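Local coordinates for Lmo0181 protein (Listeria monocytogenes serovar 1/2a, PDB 5F7V) that binds the cyclic glucan cycloalternan and is probably the lipid-anchored, cell-surface receptor of an ABC transporter that takes it up, at residues Val124-Val130 with His279-Ile285; Tyr55-Leu59 with Phe72-Thr78; Glu156-Ala160 with Ala246-Thr250. All coordinates share one frame. Residue numbers count along the deposited sequence, not the author numbering.

Contact 1: residues Val124-Val130 with His279-Ile285; sequences VESFSNV and HFFANGI. With GLC (alpha-D-glucopyranose), chain B; GLC (alpha-D-glucopyranose), chain C.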
loop_
_atom_site.group_PDB
_atom_site.type_symbol
_atom_site.label_atom_id
_atom_site.label_comp_id
_atom_site.label_asym_id
_atom_site.label_seq_id
_atom_site.Cartn_x
_atom_site.Cartn_y
_atom_site.Cartn_z
ATOM N N VAL A 124 6.421 1.899 -13.701
ATOM C CA VAL A 124 5.648 2.351 -12.555
ATOM C C VAL A 124 4.290 2.857 -12.984
ATOM O O VAL A 124 4.164 3.659 -13.906
ATOM C CB VAL A 124 6.396 3.415 -11.733
ATOM C CG1 VAL A 124 6.775 4.636 -12.563
ATOM C CG2 VAL A 124 5.557 3.796 -10.533
ATOM N N GLU A 125 3.263 2.369 -12.317
ATOM C CA GLU A 125 1.865 2.640 -12.645
ATOM C C GLU A 125 1.232 3.648 -11.703
ATOM O O GLU A 125 0.439 4.503 -12.127
ATOM C CB GLU A 125 1.105 1.301 -12.581
ATOM C CG GLU A 125 -0.364 1.427 -12.796
ATOM C CD GLU A 125 -1.162 0.284 -12.241
ATOM O OE1 GLU A 125 -0.514 -0.617 -11.575
ATOM O OE2 GLU A 125 -2.370 0.294 -12.455
ATOM N N SER A 126 1.541 3.558 -10.425
ATOM C CA SER A 126 0.946 4.453 -9.445
ATOM C C SER A 126 1.780 4.446 -8.181
ATOM O O SER A 126 2.615 3.572 -7.960
ATOM C CB SER A 126 -0.488 4.065 -9.116
ATOM O OG SER A 126 -0.574 2.844 -8.408
ATOM N N PHE A 127 1.566 5.436 -7.316
ATOM C CA PHE A 127 2.124 5.401 -5.973
ATOM C C PHE A 127 1.089 5.901 -4.976
ATOM O O PHE A 127 0.078 6.535 -5.347
ATOM C CB PHE A 127 3.498 6.081 -5.898
ATOM C CG PHE A 127 3.455 7.580 -5.962
ATOM C CD1 PHE A 127 3.477 8.229 -7.193
ATOM C CD2 PHE A 127 3.392 8.364 -4.820
ATOM C CE1 PHE A 127 3.433 9.602 -7.307
ATOM C CE2 PHE A 127 3.345 9.739 -4.930
ATOM C CZ PHE A 127 3.378 10.338 -6.162
ATOM N N SER A 128 1.360 5.583 -3.720
ATOM C CA SER A 128 0.348 5.851 -2.678
ATOM C C SER A 128 0.963 5.853 -1.290
ATOM O O SER A 128 2.127 5.506 -1.097
ATOM C CB SER A 128 -0.732 4.754 -2.744
ATOM O OG SER A 128 -0.217 3.482 -2.409
ATOM N N ASN A 129 0.165 6.294 -0.325
ATOM C CA ASN A 129 0.558 6.271 1.085
ATOM C C ASN A 129 -0.675 6.107 1.940
ATOM O O ASN A 129 -1.782 5.899 1.454
ATOM C CB ASN A 129 1.438 7.473 1.408
ATOM C CG ASN A 129 0.738 8.786 1.192
ATOM O OD1 ASN A 129 -0.471 8.853 0.950
ATOM N ND2 ASN A 129 1.492 9.871 1.258
ATOM N N VAL A 130 -0.387 6.106 3.245
ATOM C CA VAL A 130 -1.407 5.891 4.261
ATOM C C VAL A 130 -1.545 7.152 5.084
ATOM O O VAL A 130 -0.604 7.899 5.282
ATOM C CB VAL A 130 -1.003 4.686 5.127
ATOM C CG1 VAL A 130 -1.815 4.574 6.429
ATOM C CG2 VAL A 130 -1.102 3.388 4.303
ATOM N N HIS A 279 4.098 5.617 5.252
ATOM C CA HIS A 279 4.226 4.614 4.181
ATOM C C HIS A 279 4.435 5.276 2.833
ATOM O O HIS A 279 3.960 6.358 2.546
ATOM C CB HIS A 279 2.961 3.773 4.115
ATOM C CG HIS A 279 2.996 2.590 5.022
ATOM N ND1 HIS A 279 1.948 2.253 5.846
ATOM C CD2 HIS A 279 3.926 1.620 5.179
ATOM C CE1 HIS A 279 2.237 1.128 6.474
ATOM N NE2 HIS A 279 3.421 0.724 6.077
ATOM N N PHE A 280 5.132 4.571 1.957
ATOM C CA PHE A 280 5.259 4.847 0.523
ATOM C C PHE A 280 5.135 3.525 -0.203
ATOM O O PHE A 280 5.929 2.616 -0.013
ATOM C CB PHE A 280 6.599 5.509 0.204
ATOM C CG PHE A 280 6.734 5.882 -1.246
ATOM C CD1 PHE A 280 6.256 7.114 -1.691
ATOM C CD2 PHE A 280 7.260 4.986 -2.159
ATOM C CE1 PHE A 280 6.374 7.456 -3.026
ATOM C CE2 PHE A 280 7.346 5.320 -3.497
ATOM C CZ PHE A 280 6.903 6.540 -3.893
ATOM N N PHE A 281 4.116 3.453 -1.034
ATOM C CA PHE A 281 3.832 2.250 -1.826
ATOM C C PHE A 281 3.836 2.632 -3.290
ATOM O O PHE A 281 3.588 3.759 -3.656
ATOM C CB PHE A 281 2.488 1.663 -1.384
ATOM C CG PHE A 281 2.502 1.101 0.003
ATOM C CD1 PHE A 281 3.383 0.074 0.330
ATOM C CD2 PHE A 281 1.609 1.541 0.944
ATOM C CE1 PHE A 281 3.401 -0.435 1.607
ATOM C CE2 PHE A 281 1.634 1.030 2.229
ATOM C CZ PHE A 281 2.519 0.033 2.558
ATOM N N ALA A 282 4.077 1.652 -4.137
ATOM C CA ALA A 282 4.014 1.854 -5.577
ATOM C C ALA A 282 3.648 0.593 -6.284
ATOM O O ALA A 282 4.079 -0.481 -5.873
ATOM C CB ALA A 282 5.331 2.357 -6.140
ATOM N N ASN A 283 2.830 0.711 -7.319
ATOM C CA ASN A 283 2.539 -0.422 -8.197
ATOM C C ASN A 283 3.193 -0.234 -9.539
ATOM O O ASN A 283 3.287 0.899 -10.013
ATOM C CB ASN A 283 1.033 -0.531 -8.365
ATOM C CG ASN A 283 0.359 -0.822 -7.026
ATOM O OD1 ASN A 283 0.807 -1.684 -6.296
ATOM N ND2 ASN A 283 -0.736 -0.119 -6.723
ATOM N N GLY A 284 3.601 -1.340 -10.129
ATOM C CA GLY A 284 4.287 -1.362 -11.416
ATOM C C GLY A 284 3.722 -2.465 -12.260
ATOM O O GLY A 284 3.091 -3.393 -11.748
ATOM N N ILE A 285 3.957 -2.381 -13.554
ATOM C CA ILE A 285 3.543 -3.428 -14.488
ATOM C C ILE A 285 4.798 -4.018 -15.084
ATOM O O ILE A 285 5.655 -3.325 -15.622
ATOM C CB ILE A 285 2.592 -2.883 -15.547
ATOM C CG1 ILE A 285 1.339 -2.336 -14.881
ATOM C CG2 ILE A 285 2.298 -3.946 -16.571
ATOM C CD1 ILE A 285 0.390 -1.629 -15.825
HETATM C C1 GLC B . -2.226 -0.846 -1.834
HETATM C C2 GLC B . -1.194 -0.412 -2.850
HETATM C C3 GLC B . -0.084 -1.443 -2.943
HETATM C C4 GLC B . 0.471 -1.762 -1.559
HETATM C C5 GLC B . -0.654 -2.209 -0.634
HETATM C C6 GLC B . -0.190 -2.425 0.801
HETATM O O2 GLC B . -1.842 -0.231 -4.114
HETATM O O3 GLC B . 0.951 -0.887 -3.749
HETATM O O4 GLC B . 1.373 -2.864 -1.697
HETATM O O5 GLC B . -1.648 -1.162 -0.573
HETATM O O6 GLC B . -1.412 -2.652 1.541
HETATM C C1 GLC C . -1.201 -3.387 2.750
HETATM C C2 GLC C . -2.606 -3.710 3.241
HETATM C C3 GLC C . -3.345 -2.403 3.528
HETATM C C4 GLC C . -2.551 -1.585 4.529
HETATM C C5 GLC C . -1.081 -1.438 4.108
HETATM C C6 GLC C . -0.177 -0.850 5.195
HETATM O O2 GLC C . -3.316 -4.509 2.278
HETATM O O3 GLC C . -4.624 -2.771 4.065
HETATM O O4 GLC C . -3.090 -0.256 4.630
HETATM O O5 GLC C . -0.471 -2.677 3.745
HETATM O O6 GLC C . -0.231 -1.694 6.340
HETATM O O HOH W 1 4.368 9.077 2.425
HETATM O O HOH W 2 1.657 6.654 6.218
#

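Contact 2: residues Tyr55-Leu59 with Phe72-Thr78; sequences YFTKL and FELNYET. With GLC (alpha-D-glucopyranose), chain B.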
loop_
_atom_site.group_PDB
_atom_site.type_symbol
_atom_site.label_atom_id
_atom_site.label_comp_id
_atom_site.label_asym_id
_atom_site.label_seq_id
_atom_site.Cartn_x
_atom_site.Cartn_y
_atom_site.Cartn_z
ATOM N N TYR A 55 -4.080 -12.271 -4.718
ATOM C CA TYR A 55 -3.442 -11.997 -5.989
ATOM C C TYR A 55 -2.074 -12.650 -6.157
ATOM O O TYR A 55 -1.802 -13.218 -7.217
ATOM C CB TYR A 55 -3.299 -10.463 -6.118
ATOM C CG TYR A 55 -2.589 -10.020 -7.386
ATOM C CD1 TYR A 55 -3.290 -9.870 -8.586
ATOM C CD2 TYR A 55 -1.207 -9.846 -7.392
ATOM C CE1 TYR A 55 -2.643 -9.486 -9.756
ATOM C CE2 TYR A 55 -0.551 -9.487 -8.558
ATOM C CZ TYR A 55 -1.266 -9.312 -9.724
ATOM O OH TYR A 55 -0.674 -8.952 -10.912
ATOM N N PHE A 56 -1.198 -12.513 -5.168
ATOM C CA PHE A 56 0.175 -12.967 -5.387
ATOM C C PHE A 56 0.282 -14.487 -5.388
ATOM O O PHE A 56 1.083 -15.011 -6.161
ATOM C CB PHE A 56 1.211 -12.296 -4.469
ATOM C CG PHE A 56 1.341 -10.816 -4.749
ATOM C CD1 PHE A 56 2.009 -10.359 -5.880
ATOM C CD2 PHE A 56 0.714 -9.905 -3.928
ATOM C CE1 PHE A 56 2.060 -9.000 -6.157
ATOM C CE2 PHE A 56 0.766 -8.552 -4.195
ATOM C CZ PHE A 56 1.452 -8.119 -5.305
ATOM N N THR A 57 -0.527 -15.151 -4.568
ATOM C CA THR A 57 -0.559 -16.604 -4.570
ATOM C C THR A 57 -1.048 -17.097 -5.927
ATOM O O THR A 57 -0.494 -18.027 -6.505
ATOM C CB THR A 57 -1.494 -17.126 -3.476
ATOM O OG1 THR A 57 -1.153 -16.523 -2.227
ATOM C CG2 THR A 57 -1.355 -18.634 -3.341
ATOM N N LYS A 58 -2.104 -16.469 -6.423
ATOM C CA LYS A 58 -2.708 -16.846 -7.695
ATOM C C LYS A 58 -1.757 -16.583 -8.866
ATOM O O LYS A 58 -1.561 -17.413 -9.747
ATOM C CB LYS A 58 -4.077 -16.174 -7.889
ATOM C CG LYS A 58 -5.161 -16.692 -6.956
ATOM C CD LYS A 58 -5.600 -18.078 -7.379
ATOM C CE LYS A 58 -6.957 -18.468 -6.819
ATOM N NZ LYS A 58 -7.088 -19.924 -6.570
ATOM N N LEU A 59 -1.106 -15.425 -8.838
ATOM C CA LEU A 59 -0.198 -15.040 -9.913
ATOM C C LEU A 59 0.963 -16.018 -10.017
ATOM O O LEU A 59 1.286 -16.488 -11.111
ATOM C CB LEU A 59 0.272 -13.609 -9.668
ATOM C CG LEU A 59 1.270 -13.125 -10.738
ATOM C CD1 LEU A 59 0.756 -13.144 -12.172
ATOM C CD2 LEU A 59 1.687 -11.723 -10.358
ATOM N N PHE A 72 1.610 -7.948 -15.981
ATOM C CA PHE A 72 0.979 -8.123 -14.687
ATOM C C PHE A 72 1.476 -7.103 -13.691
ATOM O O PHE A 72 2.610 -6.649 -13.749
ATOM C CB PHE A 72 1.151 -9.558 -14.156
ATOM C CG PHE A 72 2.543 -10.100 -14.177
ATOM C CD1 PHE A 72 3.400 -9.921 -13.128
ATOM C CD2 PHE A 72 2.993 -10.817 -15.286
ATOM C CE1 PHE A 72 4.677 -10.462 -13.157
ATOM C CE2 PHE A 72 4.275 -11.364 -15.308
ATOM C CZ PHE A 72 5.114 -11.195 -14.219
ATOM N N GLU A 73 0.581 -6.788 -12.777
ATOM C CA GLU A 73 0.831 -5.802 -11.734
ATOM C C GLU A 73 1.661 -6.406 -10.611
ATOM O O GLU A 73 1.477 -7.556 -10.218
ATOM C CB GLU A 73 -0.493 -5.305 -11.190
ATOM C CG GLU A 73 -0.402 -3.928 -10.605
ATOM C CD GLU A 73 -1.730 -3.363 -10.210
ATOM O OE1 GLU A 73 -2.654 -4.137 -9.877
ATOM O OE2 GLU A 73 -1.862 -2.114 -10.190
ATOM N N LEU A 74 2.558 -5.593 -10.069
ATOM C CA LEU A 74 3.364 -5.944 -8.872
ATOM C C LEU A 74 3.390 -4.740 -7.994
ATOM O O LEU A 74 3.312 -3.632 -8.452
ATOM C CB LEU A 74 4.803 -6.318 -9.202
ATOM C CG LEU A 74 4.929 -7.602 -10.015
ATOM C CD1 LEU A 74 6.371 -7.753 -10.481
ATOM C CD2 LEU A 74 4.478 -8.829 -9.283
ATOM N N ASN A 75 3.448 -5.005 -6.695
ATOM C CA ASN A 75 3.680 -3.952 -5.714
ATOM C C ASN A 75 5.165 -3.858 -5.384
ATOM O O ASN A 75 5.972 -4.729 -5.699
ATOM C CB ASN A 75 2.749 -4.101 -4.490
ATOM C CG ASN A 75 2.970 -5.357 -3.701
ATOM O OD1 ASN A 75 3.766 -6.185 -4.054
ATOM N ND2 ASN A 75 2.203 -5.485 -2.652
ATOM N N TYR A 76 5.515 -2.772 -4.703
ATOM C CA TYR A 76 6.888 -2.509 -4.327
ATOM C C TYR A 76 7.425 -3.677 -3.525
ATOM O O TYR A 76 8.519 -4.155 -3.784
ATOM C CB TYR A 76 6.901 -1.214 -3.508
ATOM C CG TYR A 76 8.225 -0.473 -3.347
ATOM C CD1 TYR A 76 9.458 -1.105 -3.203
ATOM C CD2 TYR A 76 8.218 0.905 -3.277
ATOM C CE1 TYR A 76 10.609 -0.369 -3.043
ATOM C CE2 TYR A 76 9.371 1.655 -3.151
ATOM C CZ TYR A 76 10.570 0.994 -3.014
ATOM O OH TYR A 76 11.724 1.717 -2.856
ATOM N N GLU A 77 6.630 -4.158 -2.578
ATOM C CA GLU A 77 7.214 -5.106 -1.637
ATOM C C GLU A 77 7.263 -6.526 -2.181
ATOM O O GLU A 77 7.960 -7.322 -1.572
ATOM C CB GLU A 77 6.551 -4.991 -0.262
ATOM C CG GLU A 77 5.047 -5.209 -0.203
ATOM C CD GLU A 77 4.170 -3.985 -0.483
ATOM O OE1 GLU A 77 4.488 -3.167 -1.376
ATOM O OE2 GLU A 77 3.110 -3.843 0.173
ATOM N N THR A 78 6.592 -6.867 -3.285
ATOM C CA THR A 78 6.753 -8.212 -3.883
ATOM C C THR A 78 7.675 -8.194 -5.078
ATOM O O THR A 78 8.099 -9.236 -5.570
ATOM C CB THR A 78 5.391 -8.799 -4.290
ATOM O OG1 THR A 78 4.473 -8.639 -3.210
ATOM C CG2 THR A 78 5.437 -10.270 -4.609
HETATM C C1 GLC B . -2.226 -0.846 -1.834
HETATM C C2 GLC B . -1.194 -0.412 -2.850
HETATM C C3 GLC B . -0.084 -1.443 -2.943
HETATM C C4 GLC B . 0.471 -1.762 -1.559
HETATM C C5 GLC B . -0.654 -2.209 -0.634
HETATM C C6 GLC B . -0.190 -2.425 0.801
HETATM O O2 GLC B . -1.842 -0.231 -4.114
HETATM O O3 GLC B . 0.951 -0.887 -3.749
HETATM O O4 GLC B . 1.373 -2.864 -1.697
HETATM O O5 GLC B . -1.648 -1.162 -0.573
HETATM O O6 GLC B . -1.412 -2.652 1.541
#

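Contact 3: residues Glu156-Ala160 with Ala246-Thr250; sequences EEAAA and AMLHT. With GLC (alpha-D-glucopyranose), chain D.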
loop_
_atom_site.group_PDB
_atom_site.type_symbol
_atom_site.label_atom_id
_atom_site.label_comp_id
_atom_site.label_asym_id
_atom_site.label_seq_id
_atom_site.Cartn_x
_atom_site.Cartn_y
_atom_site.Cartn_z
ATOM N N GLU A 156 -3.275 10.701 19.815
ATOM C CA GLU A 156 -4.264 9.843 19.201
ATOM C C GLU A 156 -4.806 8.806 20.172
ATOM O O GLU A 156 -5.987 8.430 20.080
ATOM C CB GLU A 156 -3.677 9.163 17.981
ATOM C CG GLU A 156 -4.598 8.092 17.495
ATOM C CD GLU A 156 -4.147 7.563 16.157
ATOM O OE1 GLU A 156 -3.173 8.061 15.491
ATOM O OE2 GLU A 156 -4.822 6.562 15.838
ATOM N N GLU A 157 -3.998 8.325 21.110
ATOM C CA GLU A 157 -4.527 7.386 22.081
ATOM C C GLU A 157 -5.541 8.064 22.982
ATOM O O GLU A 157 -6.571 7.459 23.294
ATOM C CB GLU A 157 -3.393 6.806 22.925
ATOM C CG GLU A 157 -2.447 5.851 22.169
ATOM C CD GLU A 157 -1.166 5.468 22.897
ATOM O OE1 GLU A 157 -1.099 5.732 24.108
ATOM O OE2 GLU A 157 -0.223 4.808 22.355
ATOM N N ALA A 158 -5.284 9.271 23.430
ATOM C CA ALA A 158 -6.221 9.962 24.302
ATOM C C ALA A 158 -7.515 10.267 23.549
ATOM O O ALA A 158 -8.638 10.067 24.066
ATOM C CB ALA A 158 -5.653 11.239 24.871
ATOM N N ALA A 159 -7.414 10.714 22.300
ATOM C CA ALA A 159 -8.571 10.971 21.448
ATOM C C ALA A 159 -9.344 9.705 21.261
ATOM O O ALA A 159 -10.546 9.684 21.435
ATOM C CB ALA A 159 -8.179 11.572 20.130
ATOM N N ALA A 160 -8.657 8.619 20.929
ATOM C CA ALA A 160 -9.307 7.328 20.709
ATOM C C ALA A 160 -10.043 6.863 21.948
ATOM O O ALA A 160 -11.142 6.309 21.837
ATOM C CB ALA A 160 -8.299 6.272 20.302
ATOM N N ALA A 246 -13.807 6.024 14.711
ATOM C CA ALA A 246 -13.529 7.450 14.585
ATOM C C ALA A 246 -12.281 7.767 13.780
ATOM O O ALA A 246 -12.280 8.759 13.051
ATOM C CB ALA A 246 -13.425 8.081 15.966
ATOM N N MET A 247 -11.236 6.941 13.877
ATOM C CA MET A 247 -9.940 7.172 13.186
ATOM C C MET A 247 -9.520 5.849 12.564
ATOM O O MET A 247 -9.431 4.843 13.248
ATOM C CB MET A 247 -8.832 7.646 14.131
ATOM C CG MET A 247 -9.026 9.039 14.655
ATOM S SD MET A 247 -7.781 9.523 15.844
ATOM C CE MET A 247 -8.346 8.748 17.372
ATOM N N LEU A 248 -9.261 5.859 11.261
ATOM C CA LEU A 248 -8.872 4.658 10.533
ATOM C C LEU A 248 -7.537 4.924 9.838
ATOM O O LEU A 248 -7.454 5.836 9.009
ATOM C CB LEU A 248 -9.940 4.295 9.518
ATOM C CG LEU A 248 -9.650 3.091 8.639
ATOM C CD1 LEU A 248 -9.585 1.822 9.446
ATOM C CD2 LEU A 248 -10.737 3.000 7.586
ATOM N N HIS A 249 -6.535 4.095 10.121
ATOM C CA HIS A 249 -5.221 4.243 9.451
ATOM C C HIS A 249 -5.220 3.356 8.214
ATOM O O HIS A 249 -5.154 2.132 8.308
ATOM C CB HIS A 249 -4.106 3.808 10.417
ATOM C CG HIS A 249 -3.996 4.709 11.592
ATOM N ND1 HIS A 249 -2.970 5.602 11.739
ATOM C CD2 HIS A 249 -4.796 4.876 12.666
ATOM C CE1 HIS A 249 -3.126 6.276 12.860
ATOM N NE2 HIS A 249 -4.235 5.863 13.439
ATOM N N THR A 250 -5.349 3.992 7.060
ATOM C CA THR A 250 -5.480 3.222 5.825
ATOM C C THR A 250 -5.050 4.055 4.649
ATOM O O THR A 250 -4.701 5.234 4.768
ATOM C CB THR A 250 -6.910 2.665 5.680
ATOM O OG1 THR A 250 -6.895 1.621 4.714
ATOM C CG2 THR A 250 -7.885 3.747 5.315
HETATM C C1 GLC D . -5.633 -1.758 3.979
HETATM C C2 GLC D . -6.653 -2.142 5.036
HETATM C C3 GLC D . -7.443 -3.369 4.655
HETATM C C4 GLC D . -7.988 -3.262 3.242
HETATM C C5 GLC D . -6.876 -2.936 2.268
HETATM C C6 GLC D . -7.512 -2.627 0.922
HETATM O O2 GLC D . -6.035 -2.312 6.318
HETATM O O3 GLC D . -8.456 -3.723 5.581
HETATM O O4 GLC D . -8.678 -4.451 2.875
HETATM O O5 GLC D . -6.235 -1.725 2.666
HETATM O O6 GLC D . -6.555 -2.301 -0.093
#

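Contact 1: residues Val124-Val130 with His279-Ile285
Phe127 and Ala282 form the apolar centre, facing each other as a non-hydrogen-bonded pair with Phe127 CB 4.2 Å from Ala282 CB. Phe280 joins them: its CE1 lies 3.6 Å from Phe127 CD2, the two ring planes 22° apart but slid so far that they barely overlap. Helix 108-112 covers this side, Ala110 touching both Phe127 and Val124. Outward from there the backbones take over. The strands run antiparallel at 161°; Ser128 N donates to Phe281 O and Phe281 N to Ser128 O, both hydrogen bonds 2.9 Å long. Next to them, Asn283 N donates to Ser126 O (2.9 Å), while Asn283 O accepts from both Glu125 N (2.7 Å) and Ser126 N (3.2 Å). Two residues, Glu125 and Ser126, thus face the single Asn283: a classic beta bulge. It turns Glu125 out of the usual alternation, and Glu125 OE2 forms a salt bridge with Arg314. The opposite sheet face, bearing Ser126, Ser128, Phe281 and Asn283, looks onto the glycan. There the Phe281 ring lies with one face under C4 of the chain B glucose, whose O3 donates to Asn283 OD1 (2.7 Å) and whose O2 accepts from Asn283 ND2 (2.8 Å). His279, held through NE2 by Asn180 O, brings CE1 to 3.4 Å from C6 of the chain C glucose. The ladder thus has a greasy side buried in protein and a sugar-reading side that pairs an aromatic platform with a bidentate amide.

Contact 2: residues Tyr55-Leu59 with Phe72-Thr78
Three side chains of helix 52-64 reach strand 71-75 and the start of helix 76-85; Tyr55 and Leu59 are both t at chi1, and Phe56 alone is m. Tyr55 extends far enough for its OH to donate to Glu73 O at 2.7 Å. Leu59, p at chi2, sets CD1 over the face of the Phe72 ring, whose residue is p at chi1, and CD2 3.7 Å from Phe72 CD1. Phe56, swung the other way, buries the most surface here: Thr78 CB sits 4.1 Å from its ring centroid, 22° off the normal, a CH-pi contact, while Leu74 CD2 meets the ring edge 4.0 Å from Phe56 CE1. This helix links strands 43-49 and 71-75, which are both parallel to 13-19 in the sheet, so the contact belongs to a beta-alpha-beta crossover. At the strand's end Asn75, chi1 p, acts as N-cap: its OD1 accepts from Thr78 OG1 (2.7 Å) and weakly from Thr78 N (3.0 Å). Its ND2 is thereby aimed at O4 of the chain B glucose (2.9 Å), and that O4 in turn donates to Glu77 OE2 (2.7 Å). One amide therefore caps a helix and binds sugar at once, and the O4 hydroxyl is recognised as both acceptor and donor.

Contact 3: residues Glu156-Ala160 with Ala246-Thr250
Met247 loses more surface here than any other residue of the two segments. Its side chain runs out from the strand with chi1 m, chi2 t and chi3 m and ends in a methyl pressed against one turn of helix 153-163: Met247 CE is 3.6 Å from Glu156 O, 3.6 Å from Ala160 N, 3.8 Å from Ala160 CB and 4.0 Å from Ala159 CB. Glu156 O and Ala160 N are themselves joined by the helical hydrogen bond (2.8 Å), so the methyl lies beside a single i to i+4 link, where small alanines leave it room. Trp151 and Phe139 also touch Met247.

Glu156 comes second in buried area. Extended, with chi1 and chi2 both t, it carries its carboxylate past the methionine to the next inward-pointing strand residue, His249. The two-residue step is simple strand alternation: Met247 and His249 point toward the helix, Leu248 away. The setting is a layered alpha/beta lobe of the kind expected for solute-binding proteins, with helix 153-163 lying on a sheet in which strand 245-251 runs between its parallel neighbour 171-174 and the antiparallel 119-135.

His249 NE2 donates to Glu156 OE2 at 2.6 Å, nearly in the plane of the imidazole and with an angle of 163° at the hydrogen. Its ND1 is hydrogen-bonded to Glu270, placing the ring between two carboxylates, and Glu156 OE2 has Thr173 OG1 as a second partner. One residue farther on, Thr250 belongs to the glycan pocket, OG1 lying 3.7 Å from C1 of the chain D glucose.

Overall arrangement
Contact 2 closes first along the chain; contact 1 then opens, and contact 3 is nested inside the long loop that contact 1 closes. All three reach one sheet. Strand 278-287 of contact 1 neighbours strand 71-75 of contact 2, while strand 119-135 of contact 1 neighbours strand 245-251 of contact 3. Centres of contacts 1 and 2 lie about 13 Å apart and those of contacts 1 and 3 about 24 Å apart; contacts 2 and 3, whose centres are about 30 Å apart, fall on opposite sides of the chain's centre. Contact 1 thus bridges two outlying regions, consistent with the strands that join the lobes in this family, and the cycloalternan ring lies against residues from all three contacts.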